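Local coordinates for protein methylaspartate ammonia-lyase (Citrobacter amalonaticus, PDB 1KKO) that catalyses the reversible anti elimination of ammonia from (2S,3S)-3-methyl-L-aspartate to give mesaconate, with magnesium as cofactor, at residues Q5-A10 against S54-L59; F15-Q20 against T360-E365; P269-G274 against K303-E308. All blocks are in the same frame, centred on the assembly; numbering follows the deposited sequence.

Contact 1 of 3, residues Q5-A10 against S54-L59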
loop_
_atom_site.group_PDB
_atom_site.type_symbol
_atom_site.label_atom_id
_atom_site.label_comp_id
_atom_site.label_asym_id
_atom_site.label_seq_id
_atom_site.Cartn_x
_atom_site.Cartn_y
_atom_site.Cartn_z
ATOM N N GLN A 5 1.316 16.230 23.638
ATOM C CA GLN A 5 2.648 16.000 23.107
ATOM C C GLN A 5 2.580 15.863 21.603
ATOM O O GLN A 5 1.635 15.274 21.091
ATOM C CB GLN A 5 3.242 14.716 23.693
ATOM C CG GLN A 5 4.697 14.524 23.336
ATOM C CD GLN A 5 5.442 13.558 24.236
ATOM O OE1 GLN A 5 4.848 12.904 25.101
ATOM N NE2 GLN A 5 6.755 13.470 24.030
ATOM N N ALA A 6 3.578 16.406 20.917
ATOM C CA ALA A 6 3.684 16.276 19.458
ATOM C C ALA A 6 4.979 15.536 19.128
ATOM O O ALA A 6 6.037 15.862 19.676
ATOM C CB ALA A 6 3.683 17.634 18.808
ATOM N N LEU A 7 4.886 14.548 18.237
ATOM C CA LEU A 7 6.037 13.731 17.851
ATOM C C LEU A 7 6.173 13.723 16.349
ATOM O O LEU A 7 5.175 13.673 15.638
ATOM C CB LEU A 7 5.863 12.278 18.305
ATOM C CG LEU A 7 5.724 12.034 19.799
ATOM C CD1 LEU A 7 5.807 10.543 20.047
ATOM C CD2 LEU A 7 6.790 12.724 20.567
ATOM N N PHE A 8 7.415 13.775 15.887
ATOM C CA PHE A 8 7.755 13.749 14.468
ATOM C C PHE A 8 8.696 12.578 14.213
ATOM O O PHE A 8 9.732 12.462 14.872
ATOM C CB PHE A 8 8.425 15.056 14.061
ATOM C CG PHE A 8 7.540 16.266 14.227
ATOM C CD1 PHE A 8 6.495 16.511 13.343
ATOM C CD2 PHE A 8 7.746 17.155 15.271
ATOM C CE1 PHE A 8 5.678 17.615 13.480
ATOM C CE2 PHE A 8 6.914 18.256 15.421
ATOM C CZ PHE A 8 5.887 18.482 14.515
ATOM N N THR A 9 8.335 11.709 13.276
ATOM C CA THR A 9 9.163 10.550 12.969
ATOM C C THR A 9 9.370 10.405 11.473
ATOM O O THR A 9 8.426 10.448 10.671
ATOM C CB THR A 9 8.564 9.269 13.563
ATOM O OG1 THR A 9 7.266 9.048 13.065
ATOM C CG2 THR A 9 8.285 9.424 15.005
ATOM N N ALA A 10 10.623 10.217 11.098
ATOM C CA ALA A 10 10.999 10.015 9.703
ATOM C C ALA A 10 10.463 8.693 9.198
ATOM O O ALA A 10 10.380 7.722 9.945
ATOM C CB ALA A 10 12.519 10.033 9.553
ATOM N N SER A 54 6.018 11.524 9.786
ATOM C CA SER A 54 4.767 11.298 10.473
ATOM C C SER A 54 4.650 12.256 11.644
ATOM O O SER A 54 5.599 12.459 12.390
ATOM C CB SER A 54 4.667 9.873 11.008
ATOM O OG SER A 54 4.531 8.904 9.981
ATOM N N VAL A 55 3.463 12.823 11.773
ATOM C CA VAL A 55 3.101 13.697 12.874
ATOM C C VAL A 55 2.136 12.930 13.766
ATOM O O VAL A 55 1.147 12.397 13.284
ATOM C CB VAL A 55 2.361 14.957 12.344
ATOM C CG1 VAL A 55 2.041 15.917 13.478
ATOM C CG2 VAL A 55 3.203 15.642 11.275
ATOM N N GLN A 56 2.453 12.834 15.051
ATOM C CA GLN A 56 1.554 12.219 16.008
ATOM C C GLN A 56 1.281 13.240 17.095
ATOM O O GLN A 56 2.210 13.836 17.642
ATOM C CB GLN A 56 2.180 10.964 16.611
ATOM C CG GLN A 56 2.386 9.863 15.592
ATOM C CD GLN A 56 2.950 8.612 16.218
ATOM O OE1 GLN A 56 2.214 7.650 16.432
ATOM N NE2 GLN A 56 4.237 8.631 16.543
ATOM N N LEU A 57 0.003 13.421 17.398
ATOM C CA LEU A 57 -0.405 14.367 18.424
ATOM C C LEU A 57 -1.128 13.589 19.502
ATOM O O LEU A 57 -2.216 13.075 19.284
ATOM C CB LEU A 57 -1.341 15.420 17.836
ATOM C CG LEU A 57 -0.846 16.151 16.587
ATOM C CD1 LEU A 57 -1.913 17.085 16.062
ATOM C CD2 LEU A 57 0.420 16.936 16.836
ATOM N N ILE A 58 -0.496 13.470 20.661
ATOM C CA ILE A 58 -1.107 12.794 21.796
ATOM C C ILE A 58 -1.959 13.833 22.486
ATOM O O ILE A 58 -1.445 14.877 22.900
ATOM C CB ILE A 58 -0.048 12.262 22.766
ATOM C CG1 ILE A 58 0.912 11.306 22.060
ATOM C CG2 ILE A 58 -0.704 11.556 23.927
ATOM C CD1 ILE A 58 2.054 10.878 22.938
ATOM N N LEU A 59 -3.249 13.547 22.601
ATOM C CA LEU A 59 -4.200 14.478 23.212
ATOM C C LEU A 59 -4.382 14.211 24.694
ATOM O O LEU A 59 -3.971 13.174 25.197
ATOM C CB LEU A 59 -5.555 14.357 22.536
ATOM C CG LEU A 59 -5.558 14.403 21.004
ATOM C CD1 LEU A 59 -6.987 14.409 20.495
ATOM C CD2 LEU A 59 -4.802 15.608 20.465
HETATM O O HOH W 1 7.077 8.139 9.092
#
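Leu-7 and Gln-56 form the central hydrogen-bonded pair of a five-pair antiparallel ladder whose strands run at 162° to each other. Leu-7 N donates to Gln-56 O at 2.8 Å, and Gln-56 N answers to Leu-7 O at 2.9 Å. Gln-5 with Ile-58 and Thr-9 with Ser-54 repeat this pair of hydrogen bonds, giving six backbone bonds in all. At the intervening non-hydrogen-bonded pairs the alpha carbons add weaker C-H...O contacts, such as Phe-8 CA to Ser-54 O at 3.3 Å.

The apolar contacts lie on the face that carries Ala-6, Phe-8, Val-55 and Leu-57. Phe-8 has CG beside its backbone N (chi1 -62°), and its side chain runs alongside that of Val-55, whose CG2 meets the ring edge 3.9 Å from Phe-8 CE1. Ala-6 offers only a methyl, which Leu-57 CD2 approaches to 3.9 Å from Ala-6 CB. Helices 86-101 and 128-146 cover this face; Leu-93 and Leu-134 pack on Phe-8, and the small Ala-137 lies against Val-55 and Leu-57. Such a buried layer suits purely hydrocarbon side chains.

The reverse face mixes polar Gln-5, Thr-9, Ser-54 and Gln-56 with apolar Leu-7 and Ile-58. Thr-9 OG1 packs 3.4 Å from Ser-54 CB, while a water donates to Thr-9 O and, at 2.8 Å, to Ser-54 OG. That hydroxyl also bonds Asp-68 of its own chain and Arg-404 of the second subunit. Gln-56 NE2 reaches the Arg-404 carbonyl of the second subunit, whose Leu-408 packs on Leu-7 and Ile-58, a mixed surface consistent with a dimer interface.

Together with strand 64-69, these strands build the three-stranded antiparallel sheet of the enolase-type N-terminal domain, with helices on one face and the dimer partner on the other.

Contact 2 of 3, residues F15-Q20 against T360-E365; sequences FYFDDQ and TCNETE. With SO4 (sulfate ion), chain C.
Asn-362 meets Phe-15 and Phe-17 with the two ends of its amide, OD1 at the backbone of the corner and ND2 at the ring. OD1 accepts a weak hydrogen bond from Phe-15 N at 3.2 Å, bent to 127° at the hydrogen, and also bonds the Ser-13 hydroxyl. ND2 stands over one face of the Phe-17 ring, offset toward the rim and 3.1 Å from CE1, with amide and ring planes 83° apart. An asparagine suits this place because its short amide can present a carbonyl to the backbone and an NH2 to a ring.

The sulfur contact is oblique: Cys-361 SG lies 4.3 Å from the centroid of the Phe-15 ring, with CD2 the nearest ring atom at 3.6 Å. Lys-187 of the second subunit makes a cation-pi contact with Tyr-16.

Further polar bonds shape the loop. Thr-360 OG1 accepts from Asn-362 N at 3.0 Å, an ST turn, and donates to a sulfate. Cys-361 N donates to sulfate O3 at 2.7 Å. Both residues belong to the substrate-binding site, and Gln-172 and Lys-331, the proton acceptor, hold the same sulfate, which therefore probably occupies part of the substrate pocket.

The loop leaves barrel strand 354-357 and enters helix 365-378, N-capped by Thr-364, while strand 3-18 continues the N-terminal sheet beside strand 47-59.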
loop_
_atom_site.group_PDB
_atom_site.type_symbol
_atom_site.label_atom_id
_atom_site.label_comp_id
_atom_site.label_asym_id
_atom_site.label_seq_id
_atom_site.Cartn_x
_atom_site.Cartn_y
_atom_site.Cartn_z
ATOM N N PHE A 15 6.535 5.973 -2.863
ATOM C CA PHE A 15 7.218 5.892 -4.132
ATOM C C PHE A 15 8.593 6.546 -4.027
ATOM O O PHE A 15 9.330 6.273 -3.076
ATOM C CB PHE A 15 6.349 6.323 -5.339
ATOM C CG PHE A 15 6.770 5.643 -6.621
ATOM C CD1 PHE A 15 6.744 4.254 -6.706
ATOM C CD2 PHE A 15 7.244 6.363 -7.693
ATOM C CE1 PHE A 15 7.193 3.614 -7.817
ATOM C CE2 PHE A 15 7.677 5.705 -8.838
ATOM C CZ PHE A 15 7.651 4.340 -8.892
ATOM N N TYR A 16 8.929 7.368 -5.011
ATOM C CA TYR A 16 10.241 7.978 -5.178
ATOM C C TYR A 16 10.068 9.431 -5.558
ATOM O O TYR A 16 9.046 9.827 -6.121
ATOM C CB TYR A 16 11.038 7.221 -6.292
ATOM C CG TYR A 16 11.239 5.820 -5.822
ATOM C CD1 TYR A 16 10.225 4.893 -5.940
ATOM C CD2 TYR A 16 12.375 5.461 -5.113
ATOM C CE1 TYR A 16 10.345 3.649 -5.378
ATOM C CE2 TYR A 16 12.496 4.227 -4.547
ATOM C CZ TYR A 16 11.470 3.327 -4.664
ATOM O OH TYR A 16 11.547 2.100 -4.070
ATOM N N PHE A 17 11.061 10.234 -5.210
ATOM C CA PHE A 17 11.203 11.573 -5.760
ATOM C C PHE A 17 12.013 11.424 -7.037
ATOM O O PHE A 17 13.130 10.901 -6.996
ATOM C CB PHE A 17 11.964 12.488 -4.808
ATOM C CG PHE A 17 11.222 12.819 -3.545
ATOM C CD1 PHE A 17 10.018 13.488 -3.603
ATOM C CD2 PHE A 17 11.738 12.481 -2.310
ATOM C CE1 PHE A 17 9.342 13.800 -2.444
ATOM C CE2 PHE A 17 11.057 12.815 -1.162
ATOM C CZ PHE A 17 9.860 13.457 -1.237
ATOM N N ASP A 18 11.447 11.881 -8.150
ATOM C CA ASP A 18 12.105 11.803 -9.445
ATOM C C ASP A 18 12.341 13.200 -9.982
ATOM O O ASP A 18 11.467 14.068 -9.906
ATOM C CB ASP A 18 11.224 11.076 -10.442
ATOM C CG ASP A 18 11.236 9.578 -10.281
ATOM O OD1 ASP A 18 12.093 9.041 -9.547
ATOM O OD2 ASP A 18 10.390 8.880 -10.878
ATOM N N ASP A 19 13.529 13.396 -10.534
ATOM C CA ASP A 19 13.890 14.656 -11.161
ATOM C C ASP A 19 13.285 14.622 -12.567
ATOM O O ASP A 19 13.884 14.089 -13.502
ATOM C CB ASP A 19 15.405 14.770 -11.173
ATOM C CG ASP A 19 15.891 16.065 -11.740
ATOM O OD1 ASP A 19 15.143 16.702 -12.506
ATOM O OD2 ASP A 19 17.027 16.478 -11.454
ATOM N N GLN A 20 12.066 15.145 -12.698
ATOM C CA GLN A 20 11.310 15.075 -13.941
ATOM C C GLN A 20 12.067 15.725 -15.084
ATOM O O GLN A 20 12.034 15.230 -16.209
ATOM C CB GLN A 20 9.950 15.755 -13.796
ATOM C CG GLN A 20 9.003 15.423 -14.912
ATOM C CD GLN A 20 7.660 16.076 -14.736
ATOM O OE1 GLN A 20 7.508 16.969 -13.912
ATOM N NE2 GLN A 20 6.684 15.637 -15.513
ATOM N N THR A 360 -0.647 11.884 -5.203
ATOM C CA THR A 360 0.564 11.320 -5.762
ATOM C C THR A 360 0.775 9.898 -5.312
ATOM O O THR A 360 0.354 9.497 -4.224
ATOM C CB THR A 360 1.755 12.198 -5.332
ATOM O OG1 THR A 360 2.996 11.654 -5.824
ATOM C CG2 THR A 360 1.891 12.287 -3.809
ATOM N N CYS A 361 1.440 9.124 -6.155
ATOM C CA CYS A 361 1.913 7.808 -5.744
ATOM C C CYS A 361 2.916 7.917 -4.600
ATOM O O CYS A 361 3.119 6.959 -3.868
ATOM C CB CYS A 361 2.568 7.058 -6.904
ATOM S SG CYS A 361 3.990 7.862 -7.658
ATOM N N ASN A 362 3.511 9.092 -4.421
ATOM C CA ASN A 362 4.579 9.270 -3.451
ATOM C C ASN A 362 4.132 9.758 -2.087
ATOM O O ASN A 362 4.943 10.272 -1.343
ATOM C CB ASN A 362 5.653 10.215 -3.988
ATOM C CG ASN A 362 6.936 10.128 -3.202
ATOM O OD1 ASN A 362 7.368 9.032 -2.817
ATOM N ND2 ASN A 362 7.562 11.276 -2.970
ATOM N N GLU A 363 2.865 9.577 -1.741
ATOM C CA GLU A 363 2.409 9.948 -0.415
ATOM C C GLU A 363 2.242 8.680 0.430
ATOM O O GLU A 363 2.979 7.721 0.211
ATOM C CB GLU A 363 1.226 10.922 -0.441
ATOM C CG GLU A 363 -0.037 10.485 -1.142
ATOM C CD GLU A 363 -1.037 11.633 -1.162
ATOM O OE1 GLU A 363 -1.344 12.172 -2.252
ATOM O OE2 GLU A 363 -1.511 12.000 -0.074
ATOM N N THR A 364 1.350 8.679 1.419
ATOM C CA THR A 364 1.323 7.584 2.392
ATOM C C THR A 364 -0.061 7.025 2.622
ATOM O O THR A 364 -1.056 7.535 2.141
ATOM C CB THR A 364 1.871 8.017 3.761
ATOM O OG1 THR A 364 0.906 8.861 4.418
ATOM C CG2 THR A 364 3.146 8.817 3.641
ATOM N N GLU A 365 -0.112 5.952 3.398
ATOM C CA GLU A 365 -1.375 5.345 3.758
ATOM C C GLU A 365 -2.205 6.295 4.610
ATOM O O GLU A 365 -3.423 6.354 4.473
ATOM C CB GLU A 365 -1.164 3.976 4.421
ATOM C CG GLU A 365 -1.021 3.914 5.940
ATOM C CD GLU A 365 0.276 4.451 6.521
ATOM O OE1 GLU A 365 1.018 5.191 5.844
ATOM O OE2 GLU A 365 0.532 4.139 7.704
HETATM S S SO4 C . 2.094 11.296 -9.325
HETATM O O1 SO4 C . 2.747 12.148 -8.300
HETATM O O2 SO4 C . 3.198 11.064 -10.330
HETATM O O3 SO4 C . 1.657 10.035 -8.738
HETATM O O4 SO4 C . 0.960 11.951 -10.022
#

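Contact 3 of 3, residues P269-G274 against K303-E308; sequences PLYIEG and KIVADE
Tyr-271 and Lys-303 both place CG beside the backbone N (chi1 -77° and -69°), and their side chains run alongside each other in the same direction. Lys-303 CB lies over one ring face, 4.0 Å from the Tyr-271 centroid, a CH-pi contact. The long extended lysine then brings NZ to donate to Tyr-271 OH at 3.2 Å; Glu-354 forms a salt bridge with Lys-303 NZ and a hydrogen bond with Tyr-271 OH. Val-305 CG2 meets the ring edge at Tyr-271 CD2, 3.9 Å away.

With CG anti to its backbone N (chi1 -178°) and the chain extended beyond, Glu-273 carries its carboxylate to Asp-307, where OE2 lies 3.3 Å from Asp-307 CB and 3.6 Å from Asp-307 OD2. Both carboxylates are magnesium ligands, their closeness consistent with a shared metal site; His-236 and Gln-329 bond the Glu-273 oxygens and help position them.

Four backbone bonds join the parallel strands, ending with Gly-274 N to Val-305 O at 3.0 Å. Gly-274 turns with phi +58°, less readily adopted by residues with side chains; its CA lies 3.4 Å from Glu-308 OE1.

Strands 270-273 and 303-306 and helix 281-298, which packs on Ile-304 and Ala-306, form a beta-alpha-beta unit of the TIM barrel, flanked by strands 234-238 and 327-330.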
loop_
_atom_site.group_PDB
_atom_site.type_symbol
_atom_site.label_atom_id
_atom_site.label_comp_id
_atom_site.label_asym_id
_atom_site.label_seq_id
_atom_site.Cartn_x
_atom_site.Cartn_y
_atom_site.Cartn_z
ATOM N N PRO A 269 -16.751 6.978 -21.496
ATOM C CA PRO A 269 -16.356 8.389 -21.438
ATOM C C PRO A 269 -14.847 8.524 -21.412
ATOM O O PRO A 269 -14.179 7.696 -20.792
ATOM C CB PRO A 269 -16.961 8.879 -20.126
ATOM C CG PRO A 269 -18.022 7.894 -19.771
ATOM C CD PRO A 269 -17.602 6.591 -20.357
ATOM N N LEU A 270 -14.319 9.539 -22.079
ATOM C CA LEU A 270 -12.884 9.726 -22.180
ATOM C C LEU A 270 -12.459 11.090 -21.668
ATOM O O LEU A 270 -13.047 12.117 -22.009
ATOM C CB LEU A 270 -12.425 9.537 -23.630
ATOM C CG LEU A 270 -10.936 9.731 -23.916
ATOM C CD1 LEU A 270 -10.099 8.661 -23.214
ATOM C CD2 LEU A 270 -10.679 9.709 -25.418
ATOM N N TYR A 271 -11.421 11.063 -20.830
ATOM C CA TYR A 271 -10.783 12.252 -20.304
ATOM C C TYR A 271 -9.299 12.208 -20.649
ATOM O O TYR A 271 -8.655 11.162 -20.485
ATOM C CB TYR A 271 -10.895 12.284 -18.787
ATOM C CG TYR A 271 -12.239 12.684 -18.233
ATOM C CD1 TYR A 271 -13.335 11.847 -18.333
ATOM C CD2 TYR A 271 -12.406 13.898 -17.594
ATOM C CE1 TYR A 271 -14.577 12.219 -17.818
ATOM C CE2 TYR A 271 -13.634 14.269 -17.045
ATOM C CZ TYR A 271 -14.708 13.422 -17.160
ATOM O OH TYR A 271 -15.926 13.792 -16.619
ATOM N N ILE A 272 -8.765 13.340 -21.109
ATOM C CA ILE A 272 -7.340 13.463 -21.385
ATOM C C ILE A 272 -6.763 14.532 -20.471
ATOM O O ILE A 272 -7.170 15.686 -20.522
ATOM C CB ILE A 272 -7.085 13.842 -22.858
ATOM C CG1 ILE A 272 -7.604 12.758 -23.808
ATOM C CG2 ILE A 272 -5.588 14.119 -23.086
ATOM C CD1 ILE A 272 -6.926 11.404 -23.691
ATOM N N GLU A 273 -5.843 14.120 -19.609
ATOM C CA GLU A 273 -5.210 15.026 -18.661
ATOM C C GLU A 273 -3.888 15.550 -19.203
ATOM O O GLU A 273 -3.128 14.815 -19.836
ATOM C CB GLU A 273 -5.009 14.323 -17.309
ATOM C CG GLU A 273 -4.389 15.218 -16.244
ATOM C CD GLU A 273 -4.468 14.651 -14.840
ATOM O OE1 GLU A 273 -4.782 13.462 -14.669
ATOM O OE2 GLU A 273 -4.194 15.411 -13.893
ATOM N N GLY A 274 -3.636 16.826 -18.954
ATOM C CA GLY A 274 -2.393 17.450 -19.362
ATOM C C GLY A 274 -2.103 17.400 -20.851
ATOM O O GLY A 274 -1.019 17.011 -21.254
ATOM N N LYS A 303 -13.284 15.078 -22.714
ATOM C CA LYS A 303 -13.007 16.147 -21.765
ATOM C C LYS A 303 -11.515 16.271 -21.475
ATOM O O LYS A 303 -10.788 15.305 -21.617
ATOM C CB LYS A 303 -13.779 15.893 -20.471
ATOM C CG LYS A 303 -15.289 16.062 -20.640
ATOM C CD LYS A 303 -16.023 15.715 -19.364
ATOM C CE LYS A 303 -17.518 15.895 -19.476
ATOM N NZ LYS A 303 -18.182 15.352 -18.261
ATOM N N ILE A 304 -11.074 17.465 -21.092
ATOM C CA ILE A 304 -9.669 17.660 -20.718
ATOM C C ILE A 304 -9.554 18.083 -19.255
ATOM O O ILE A 304 -10.451 18.714 -18.678
ATOM C CB ILE A 304 -8.893 18.619 -21.671
ATOM C CG1 ILE A 304 -9.491 20.024 -21.677
ATOM C CG2 ILE A 304 -8.815 18.011 -23.071
ATOM C CD1 ILE A 304 -8.592 21.066 -22.334
ATOM N N VAL A 305 -8.421 17.696 -18.676
ATOM C CA VAL A 305 -8.128 17.899 -17.272
ATOM C C VAL A 305 -6.857 18.732 -17.111
ATOM O O VAL A 305 -5.807 18.384 -17.656
ATOM C CB VAL A 305 -7.898 16.545 -16.568
ATOM C CG1 VAL A 305 -7.785 16.743 -15.058
ATOM C CG2 VAL A 305 -9.000 15.567 -16.899
ATOM N N ALA A 306 -6.939 19.818 -16.348
ATOM C CA ALA A 306 -5.771 20.617 -16.014
ATOM C C ALA A 306 -4.987 19.935 -14.915
ATOM O O ALA A 306 -5.542 19.281 -14.040
ATOM C CB ALA A 306 -6.172 21.982 -15.575
ATOM N N ASP A 307 -3.680 20.115 -14.941
ATOM C CA ASP A 307 -2.818 19.547 -13.913
ATOM C C ASP A 307 -1.597 20.451 -13.744
ATOM O O ASP A 307 -1.505 21.198 -12.770
ATOM C CB ASP A 307 -2.439 18.126 -14.306
ATOM C CG ASP A 307 -1.485 17.479 -13.344
ATOM O OD1 ASP A 307 -1.406 17.884 -12.166
ATOM O OD2 ASP A 307 -0.767 16.522 -13.698
ATOM N N GLU A 308 -0.674 20.398 -14.701
ATOM C CA GLU A 308 0.522 21.234 -14.649
ATOM C C GLU A 308 0.152 22.714 -14.491
ATOM O O GLU A 308 -0.721 23.225 -15.188
ATOM C CB GLU A 308 1.358 21.072 -15.926
ATOM C CG GLU A 308 1.770 19.654 -16.304
ATOM C CD GLU A 308 0.777 18.930 -17.211
ATOM O OE1 GLU A 308 -0.430 19.272 -17.213
ATOM O OE2 GLU A 308 1.216 18.000 -17.931
#

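How the contacts relate
From the N terminus, strand 3-18 first enters contact 1, pairing with strand 47-59 and closing over the 43 residues between its segments, and then contact 2, where its later part meets the loop at 360-365. The two contacts cross along the chain, since contact 2 opens before contact 1 closes, and their centres are about 22 Å apart. Contact 2 spans 339 residues and ties the N-terminal domain to the barrel. Contact 3 falls wholly within that span and closes a local beta-alpha-beta loop in the barrel. Contacts 1 and 3 follow in series, on opposite sides of the chain's centre. Contacts 1 and 2 both reach the second subunit, whereas contact 3 does not.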